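Local coordinates for protein ASCH domain (Vibrio cholerae TMA 21, PDB 3S9X) that is of unknown function but carries an ASCH domain of the PUA clan, a fold that probably binds RNA, at residues C47-C60 against F110-W124. Residues are numbered along the deposited sequence; the frame is centred on the assembly and turned at random.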
ATOM      1  N   CYS A  47      -7.190  -5.600   6.297  1.00  8.91           N
ATOM      2  CA  CYS A  47      -6.691  -4.330   5.725  1.00  9.66           C
ATOM      3  C   CYS A  47      -7.470  -3.887   4.480  1.00  8.43           C
ATOM      4  O   CYS A  47      -7.704  -2.696   4.342  1.00  8.19           O
ATOM      5  CB  CYS A  47      -5.222  -4.404   5.380  1.00 10.53           C
ATOM      6  SG  CYS A  47      -4.154  -4.168   6.835  1.00 12.56           S
ATOM      7  N   ALA A  48      -7.876  -4.820   3.620  1.00  8.65           N
ATOM      8  CA  ALA A  48      -8.673  -4.375   2.472  1.00  7.35           C
ATOM      9  C   ALA A  48      -9.929  -3.668   2.984  1.00  7.47           C
ATOM     10  O   ALA A  48     -10.369  -2.667   2.429  1.00  8.83           O
ATOM     11  CB  ALA A  48      -9.011  -5.533   1.596  1.00  9.22           C
ATOM     12  N   ASP A  49     -10.566  -4.230   4.028  1.00  8.18           N
ATOM     13  CA  ASP A  49     -11.769  -3.657   4.564  1.00  8.89           C
ATOM     14  C   ASP A  49     -11.525  -2.343   5.303  1.00  8.17           C
ATOM     15  O   ASP A  49     -12.337  -1.429   5.201  1.00  8.79           O
ATOM     16  CB  ASP A  49     -12.463  -4.667   5.527  1.00  9.82           C
ATOM     17  CG  ASP A  49     -13.865  -4.298   5.787  1.00 10.63           C
ATOM     18  OD1 ASP A  49     -14.664  -4.286   4.851  1.00 15.81           O
ATOM     19  OD2 ASP A  49     -14.151  -4.010   6.952  1.00 14.83           O
ATOM     20  N   LEU A  50     -10.433  -2.230   6.037  1.00  8.60           N
ATOM     21  CA  LEU A  50     -10.066  -0.967   6.663  1.00  8.41           C
ATOM     22  C   LEU A  50      -9.866   0.082   5.618  1.00  8.02           C
ATOM     23  O   LEU A  50     -10.237   1.260   5.801  1.00  9.66           O
ATOM     24  CB  LEU A  50      -8.775  -1.126   7.487  1.00  8.40           C
ATOM     25  CG  LEU A  50      -8.857  -1.863   8.793  1.00  9.23           C
ATOM     26  CD1 LEU A  50      -7.445  -2.117   9.289  1.00 10.12           C
ATOM     27  CD2 LEU A  50      -9.722  -1.127   9.860  1.00 11.27           C
ATOM     28  N   ILE A  51      -9.208  -0.286   4.496  1.00  8.27           N
ATOM     29  CA  ILE A  51      -8.972   0.715   3.441  1.00  8.38           C
ATOM     30  C   ILE A  51     -10.315   1.144   2.829  1.00  7.66           C
ATOM     31  O   ILE A  51     -10.614   2.321   2.688  1.00  8.20           O
ATOM     32  CB  ILE A  51      -8.043   0.203   2.335  1.00  8.23           C
ATOM     33  CG1 ILE A  51      -6.634  -0.052   2.928  1.00  7.32           C
ATOM     34  CG2 ILE A  51      -7.985   1.101   1.125  1.00  8.79           C
ATOM     35  CD1 ILE A  51      -5.655  -0.817   2.076  1.00 10.01           C
ATOM     36  N   LEU A  52     -11.146   0.162   2.496  1.00  8.53           N
ATOM     37  CA  LEU A  52     -12.496   0.377   1.959  1.00  9.58           C
ATOM     38  C   LEU A  52     -13.228   1.444   2.752  1.00  9.94           C
ATOM     39  O   LEU A  52     -13.878   2.342   2.215  1.00 11.44           O
ATOM     40  CB  LEU A  52     -13.281  -0.939   1.863  1.00  9.94           C
ATOM     41  CG  LEU A  52     -14.761  -0.876   1.466  1.00  9.40           C
ATOM     42  CD1 LEU A  52     -14.884  -0.430  -0.016  1.00 10.16           C
ATOM     43  CD2 LEU A  52     -15.405  -2.241   1.692  1.00 11.27           C
ATOM     44  N   ARG A  53     -13.213   1.249   4.075  1.00  9.67           N
ATOM     45  CA  ARG A  53     -13.985   2.053   5.036  1.00 10.52           C
ATOM     46  C   ARG A  53     -13.316   3.380   5.418  1.00 10.01           C
ATOM     47  O   ARG A  53     -13.874   4.118   6.278  1.00 13.76           O
ATOM     48  CB  ARG A  53     -14.390   1.255   6.231  1.00 12.92           C
ATOM     49  CG  ARG A  53     -15.307   0.080   5.865  1.00 14.35           C
ATOM     50  CD  ARG A  53     -15.902  -0.616   7.003  1.00 14.59           C
ATOM     51  NE  ARG A  53     -14.882  -1.283   7.747  1.00 17.40           N
ATOM     52  CZ  ARG A  53     -14.332  -0.905   8.876  1.00 19.81           C
ATOM     53  NH1 ARG A  53     -13.346  -1.646   9.417  1.00 24.51           N
ATOM     54  NH2 ARG A  53     -14.701   0.220   9.431  1.00 21.56           N
ATOM     55  N   GLY A  54     -12.130   3.674   4.867  1.00 10.68           N
ATOM     56  CA  GLY A  54     -11.451   4.906   5.197  1.00 11.28           C
ATOM     57  C   GLY A  54     -10.691   4.917   6.501  1.00 11.27           C
ATOM     58  O   GLY A  54     -10.248   5.975   6.948  1.00 11.44           O
ATOM     59  N   GLU A  55     -10.550   3.751   7.127  1.00 10.16           N
ATOM     60  CA  GLU A  55      -9.791   3.644   8.352  1.00 10.95           C
ATOM     61  C   GLU A  55      -8.269   3.483   8.171  1.00 11.44           C
ATOM     62  O   GLU A  55      -7.494   3.920   9.005  1.00 12.60           O
ATOM     63  CB  GLU A  55     -10.325   2.469   9.149  1.00 12.10           C
ATOM     64  CG  GLU A  55     -11.684   2.597   9.730  1.00 17.21           C
ATOM     65  CD  GLU A  55     -11.544   3.460  10.962  1.00 22.75           C
ATOM     66  OE1 GLU A  55     -11.028   2.976  12.041  1.00 26.35           O
ATOM     67  OE2 GLU A  55     -11.888   4.643  10.790  1.00 32.68           O
ATOM     68  N   LYS A  56      -7.861   2.890   7.057  1.00  9.84           N
ATOM     69  CA  LYS A  56      -6.456   2.719   6.709  1.00  7.97           C
ATOM     70  C   LYS A  56      -6.243   3.587   5.490  1.00  8.00           C
ATOM     71  O   LYS A  56      -6.855   3.376   4.453  1.00  8.82           O
ATOM     72  CB  LYS A  56      -6.085   1.264   6.448  1.00  8.13           C
ATOM     73  CG  LYS A  56      -4.662   1.098   5.874  1.00  8.98           C
ATOM     74  CD  LYS A  56      -4.150  -0.307   5.913  1.00  8.67           C
ATOM     75  CE  LYS A  56      -2.652  -0.383   5.716  1.00 11.22           C
ATOM     76  NZ  LYS A  56      -2.009   0.025   7.012  1.00 13.16           N
ATOM     77  N   ARG A  57      -5.369   4.597   5.672  1.00  8.48           N
ATOM     78  CA  ARG A  57      -5.149   5.640   4.652  1.00  8.14           C
ATOM     79  C   ARG A  57      -3.665   5.820   4.360  1.00  7.49           C
ATOM     80  O   ARG A  57      -3.262   6.789   3.700  1.00  8.86           O
ATOM     81  CB  ARG A  57      -5.773   6.966   5.153  1.00 10.29           C
ATOM     82  CG  ARG A  57      -7.258   6.881   5.458  1.00 12.88           C
ATOM     83  CD  ARG A  57      -7.777   8.238   5.919  1.00 14.63           C
ATOM     84  NE  ARG A  57      -7.119   8.688   7.166  1.00 14.66           N
ATOM     85  CZ  ARG A  57      -7.363   8.243   8.399  1.00 16.37           C
ATOM     86  NH1 ARG A  57      -6.626   8.730   9.409  1.00 20.53           N
ATOM     87  NH2 ARG A  57      -8.350   7.349   8.636  1.00 17.22           N
ATOM     88  N   ALA A  58      -2.830   4.875   4.822  1.00  8.14           N
ATOM     89  CA  ALA A  58      -1.371   4.991   4.657  1.00  9.08           C
ATOM     90  C   ALA A  58      -0.802   3.598   4.804  1.00  8.64           C
ATOM     91  O   ALA A  58      -1.423   2.667   5.354  1.00  9.37           O
ATOM     92  CB  ALA A  58      -0.776   5.942   5.677  1.00 10.71           C
ATOM     93  N   SER A  59       0.405   3.450   4.308  1.00  8.63           N
ATOM     94  CA  SER A  59       1.209   2.246   4.421  1.00  8.38           C
ATOM     95  C   SER A  59       2.664   2.592   4.337  1.00  8.56           C
ATOM     96  O   SER A  59       2.995   3.710   3.978  1.00  8.94           O
ATOM     97  CB  SER A  59       0.821   1.273   3.350  1.00 10.91           C
ATOM     98  OG  SER A  59       1.206   1.672   2.061  1.00 15.68           O
ATOM     99  N   CYS A  60       3.547   1.635   4.648  1.00  9.64           N
ATOM    100  CA  CYS A  60       4.952   1.889   4.530  1.00  9.93           C
ATOM    101  C   CYS A  60       5.699   0.596   4.107  1.00 10.71           C
ATOM    102  O   CYS A  60       5.144  -0.518   4.082  1.00 12.04           O
ATOM    103  CB  CYS A  60       5.520   2.389   5.860  1.00 10.59           C
ATOM    104  SG  CYS A  60       5.538   1.252   7.209  1.00 12.03           S
ATOM    105  N   PHE A 110       1.089   8.852  12.244  1.00 10.27           N
ATOM    106  CA  PHE A 110       1.241   7.963  11.112  1.00 10.60           C
ATOM    107  C   PHE A 110       0.684   6.570  11.408  1.00 10.36           C
ATOM    108  O   PHE A 110      -0.013   5.968  10.631  1.00 10.57           O
ATOM    109  CB  PHE A 110       2.702   7.892  10.642  1.00 10.30           C
ATOM    110  CG  PHE A 110       2.825   7.097   9.386  1.00 12.16           C
ATOM    111  CD1 PHE A 110       2.518   7.703   8.137  1.00 12.48           C
ATOM    112  CD2 PHE A 110       3.220   5.778   9.389  1.00 10.32           C
ATOM    113  CE1 PHE A 110       2.556   6.966   7.015  1.00 12.77           C
ATOM    114  CE2 PHE A 110       3.213   5.060   8.240  1.00 11.10           C
ATOM    115  CZ  PHE A 110       2.928   5.662   7.029  1.00 11.55           C
ATOM    116  N   ALA A 111       0.987   6.050  12.605  1.00 10.30           N
ATOM    117  CA  ALA A 111       0.470   4.773  13.041  1.00 10.44           C
ATOM    118  C   ALA A 111      -1.073   4.827  12.986  1.00 10.36           C
ATOM    119  O   ALA A 111      -1.707   3.875  12.526  1.00  9.86           O
ATOM    120  CB  ALA A 111       0.924   4.440  14.417  1.00 11.44           C
ATOM    121  N   ALA A 112      -1.661   5.934  13.448  1.00 10.45           N
ATOM    122  CA  ALA A 112      -3.141   6.035  13.408  1.00 11.89           C
ATOM    123  C   ALA A 112      -3.686   6.046  11.976  1.00 10.86           C
ATOM    124  O   ALA A 112      -4.685   5.454  11.680  1.00 10.94           O
ATOM    125  CB  ALA A 112      -3.633   7.277  14.243  1.00 13.76           C
ATOM    126  N   SER A 113      -2.977   6.721  11.039  1.00  9.55           N
ATOM    127  CA  SER A 113      -3.332   6.745   9.617  1.00 10.44           C
ATOM    128  C   SER A 113      -3.255   5.376   9.013  1.00  9.42           C
ATOM    129  O   SER A 113      -4.042   5.020   8.112  1.00  9.71           O
ATOM    130  CB  SER A 113      -2.416   7.686   8.829  1.00 11.25           C
ATOM    131  OG  SER A 113      -2.703   8.986   9.265  1.00 14.54           O
ATOM    132  N   GLU A 114      -2.272   4.566   9.431  1.00  9.06           N
ATOM    133  CA  GLU A 114      -2.205   3.184   8.958  1.00  8.93           C
ATOM    134  C   GLU A 114      -3.411   2.380   9.451  1.00  9.08           C
ATOM    135  O   GLU A 114      -3.798   1.407   8.807  1.00 10.59           O
ATOM    136  CB  GLU A 114      -0.923   2.497   9.331  1.00  9.57           C
ATOM    137  CG  GLU A 114       0.330   2.948   8.556  1.00 10.63           C
ATOM    138  CD  GLU A 114       1.181   1.788   8.066  1.00 10.89           C
ATOM    139  OE1 GLU A 114       2.392   1.796   8.298  1.00 12.95           O
ATOM    140  OE2 GLU A 114       0.573   0.833   7.473  1.00 11.61           O
ATOM    141  N   GLY A 115      -3.989   2.755  10.584  1.00  9.36           N
ATOM    142  CA  GLY A 115      -5.328   2.348  11.005  1.00  9.75           C
ATOM    143  C   GLY A 115      -5.562   0.943  11.459  1.00  9.78           C
ATOM    144  O   GLY A 115      -6.708   0.504  11.570  1.00 11.00           O
ATOM    145  N   GLU A 116      -4.483   0.191  11.731  1.00  8.61           N
ATOM    146  CA  GLU A 116      -4.585  -1.230  12.146  1.00  9.77           C
ATOM    147  C   GLU A 116      -4.615  -1.415  13.670  1.00  9.18           C
ATOM    148  O   GLU A 116      -4.173  -0.542  14.460  1.00 10.30           O
ATOM    149  CB  GLU A 116      -3.461  -2.039  11.500  1.00  9.79           C
ATOM    150  CG  GLU A 116      -3.544  -2.111   9.969  1.00  9.29           C
ATOM    151  CD  GLU A 116      -2.343  -2.820   9.396  1.00 11.18           C
ATOM    152  OE1 GLU A 116      -2.286  -4.047   9.578  1.00 15.71           O
ATOM    153  OE2 GLU A 116      -1.530  -2.156   8.708  1.00 13.58           O
ATOM    154  N   GLY A 117      -5.173  -2.548  14.085  1.00 10.44           N
ATOM    155  CA  GLY A 117      -5.309  -2.834  15.523  1.00 11.87           C
ATOM    156  C   GLY A 117      -6.005  -1.706  16.241  1.00 10.96           C
ATOM    157  O   GLY A 117      -7.024  -1.201  15.817  1.00 11.91           O
ATOM    158  N   ASP A 118      -5.446  -1.304  17.386  1.00 11.57           N
ATOM    159  CA  ASP A 118      -6.020  -0.245  18.160  1.00 10.80           C
ATOM    160  C   ASP A 118      -5.512   1.135  17.749  1.00 11.43           C
ATOM    161  O   ASP A 118      -5.743   2.100  18.449  1.00 12.26           O
ATOM    162  CB  ASP A 118      -5.706  -0.502  19.650  1.00 12.11           C
ATOM    163  CG  ASP A 118      -4.259  -0.475  20.012  1.00 14.13           C
ATOM    164  OD1 ASP A 118      -3.410  -0.244  19.163  1.00 13.16           O
ATOM    165  OD2 ASP A 118      -3.954  -0.594  21.217  1.00 16.64           O
ATOM    166  N   LYS A 119      -4.791   1.164  16.631  1.00 10.66           N
ATOM    167  CA  LYS A 119      -4.260   2.406  16.038  1.00 11.17           C
ATOM    168  C   LYS A 119      -3.075   3.017  16.741  1.00 11.11           C
ATOM    169  O   LYS A 119      -2.619   4.091  16.387  1.00 13.25           O
ATOM    170  CB  LYS A 119      -5.354   3.461  15.719  1.00 13.42           C
ATOM    171  CG  LYS A 119      -6.399   2.889  14.803  1.00 14.25           C
ATOM    172  CD  LYS A 119      -7.316   3.969  14.296  1.00 15.99           C
ATOM    173  CE  LYS A 119      -8.483   3.455  13.433  1.00 17.96           C
ATOM    174  NZ  LYS A 119      -9.274   4.616  12.897  1.00 20.49           N
ATOM    175  N   SER A 120      -2.598   2.330  17.789  1.00 10.82           N
ATOM    176  CA  SER A 120      -1.511   2.849  18.580  1.00 11.46           C
ATOM    177  C   SER A 120      -0.158   2.641  17.909  1.00 10.95           C
ATOM    178  O   SER A 120       0.006   1.762  17.053  1.00 10.30           O
ATOM    179  CB  SER A 120      -1.458   2.173  19.980  1.00 12.25           C
ATOM    180  OG  SER A 120      -1.016   0.850  19.818  1.00 13.54           O
ATOM    181  N   LEU A 121       0.802   3.462  18.334  1.00 11.66           N
ATOM    182  CA  LEU A 121       2.179   3.285  17.824  1.00 11.64           C
ATOM    183  C   LEU A 121       2.748   1.970  18.355  1.00 12.12           C
ATOM    184  O   LEU A 121       3.438   1.295  17.635  1.00 13.50           O
ATOM    185  CB  LEU A 121       3.012   4.456  18.309  1.00 13.44           C
ATOM    186  CG  LEU A 121       4.446   4.483  17.852  1.00 15.00           C
ATOM    187  CD1 LEU A 121       4.657   4.413  16.334  1.00 15.26           C
ATOM    188  CD2 LEU A 121       5.116   5.694  18.462  1.00 16.75           C
ATOM    189  N   ALA A 122       2.401   1.595  19.598  1.00 13.72           N
ATOM    190  CA  ALA A 122       2.922   0.317  20.070  1.00 14.36           C
ATOM    191  C   ALA A 122       2.501  -0.883  19.175  1.00 13.50           C
ATOM    192  O   ALA A 122       3.291  -1.793  18.841  1.00 16.06           O
ATOM    193  CB  ALA A 122       2.567   0.113  21.506  1.00 15.73           C
ATOM    194  N   TRP A 123       1.236  -0.905  18.805  1.00 14.70           N
ATOM    195  CA  TRP A 123       0.717  -1.980  17.955  1.00 14.58           C
ATOM    196  C   TRP A 123       1.407  -1.954  16.588  1.00 15.35           C
ATOM    197  O   TRP A 123       1.817  -2.958  16.068  1.00 16.32           O
ATOM    198  CB  TRP A 123      -0.818  -1.819  17.814  1.00 14.23           C
ATOM    199  CG  TRP A 123      -1.520  -3.007  17.225  1.00 19.20           C
ATOM    200  CD1 TRP A 123      -2.244  -3.984  17.920  1.00 21.01           C
ATOM    201  CD2 TRP A 123      -1.603  -3.360  15.875  1.00 23.24           C
ATOM    202  NE1 TRP A 123      -2.726  -4.889  17.068  1.00 28.94           N
ATOM    203  CE2 TRP A 123      -2.298  -4.595  15.808  1.00 22.90           C
ATOM    204  CE3 TRP A 123      -1.069  -2.851  14.750  1.00 24.64           C
ATOM    205  CZ2 TRP A 123      -2.589  -5.255  14.611  1.00 29.15           C
ATOM    206  CZ3 TRP A 123      -1.348  -3.497  13.543  1.00 28.20           C
ATOM    207  CH2 TRP A 123      -2.063  -4.713  13.480  1.00 31.41           C
ATOM    208  N   TRP A 124       1.523  -0.767  16.018  1.00 12.75           N
ATOM    209  CA  TRP A 124       2.215  -0.540  14.748  1.00 13.25           C
ATOM    210  C   TRP A 124       3.644  -1.097  14.834  1.00 13.36           C
ATOM    211  O   TRP A 124       4.095  -1.757  13.864  1.00 14.44           O
ATOM    212  CB  TRP A 124       2.153   0.981  14.401  1.00 12.55           C
ATOM    213  CG  TRP A 124       2.829   1.303  13.079  1.00 11.65           C
ATOM    214  CD1 TRP A 124       2.232   1.512  11.872  1.00 11.41           C
ATOM    215  CD2 TRP A 124       4.234   1.449  12.871  1.00 11.35           C
ATOM    216  NE1 TRP A 124       3.186   1.764  10.907  1.00 11.10           N
ATOM    217  CE2 TRP A 124       4.429   1.735  11.490  1.00 11.98           C
ATOM    218  CE3 TRP A 124       5.369   1.398  13.720  1.00 13.12           C
ATOM    219  CZ2 TRP A 124       5.711   1.899  10.915  1.00 12.78           C
ATOM    220  CZ3 TRP A 124       6.596   1.543  13.116  1.00 13.60           C
ATOM    221  CH2 TRP A 124       6.771   1.763  11.772  1.00 14.21           C
TER
HETATM  222  O   HOH W   1      -7.400   5.664  11.026  1.00 14.32           O
HETATM  223  O   HOH W   2      -4.310  10.162   6.846  1.00 13.95           O
HETATM  224  O   HOH W   3       2.445  -0.708   6.350  1.00 16.09           O
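Lys-56 reaches across to Glu-114 and Glu-116 at the heart of this salt-bridge network, which ties the link between helix 41-52 and edge strand 58-62 of the ASCH domain's mixed sheet to the end of helix 108-114. Gly-54, Lys-56 and Ser-59 fit the G-x-K-x-x-S signature of ASCH domains. From CB outward, Lys-56 runs along Glu-114 O: CB leaves beside it, Lys-56 CG passes Glu-114 O at 3.1 Å, and CD is still alongside. CE starts to near Glu-116, and a final bend (chi4 77°) turns NZ toward Glu-114 OE2. There Lys-56 NZ makes three bonds: to the anti lone pair of Glu-114 OE2 at 2.7 Å, to Glu-116 OE2, 28° out of its carboxylate plane, and to Glu-114 O. A weak fourth goes to Ala-58 O.

The other Glu-114 oxygen, OE1, accepts from Trp-124 NE1 at 2.7 Å, so the carboxylate also joins helix 121-139 to the cluster. On the backbone, Arg-57 N gives a nearly straight bond to Ser-113 O, while Gly-115 CA makes a CA-H...O contact with Glu-55 O at 3.3 Å. Ala-58 CB packs against Phe-110 CE1 (3.7 Å). Farther along, Lys-119 crosses Glu-55 at about a right angle to form a separate salt bridge, NZ to OE1, and one water accepts from Lys-119 NZ while donating to Glu-55 O and Ala-112 O.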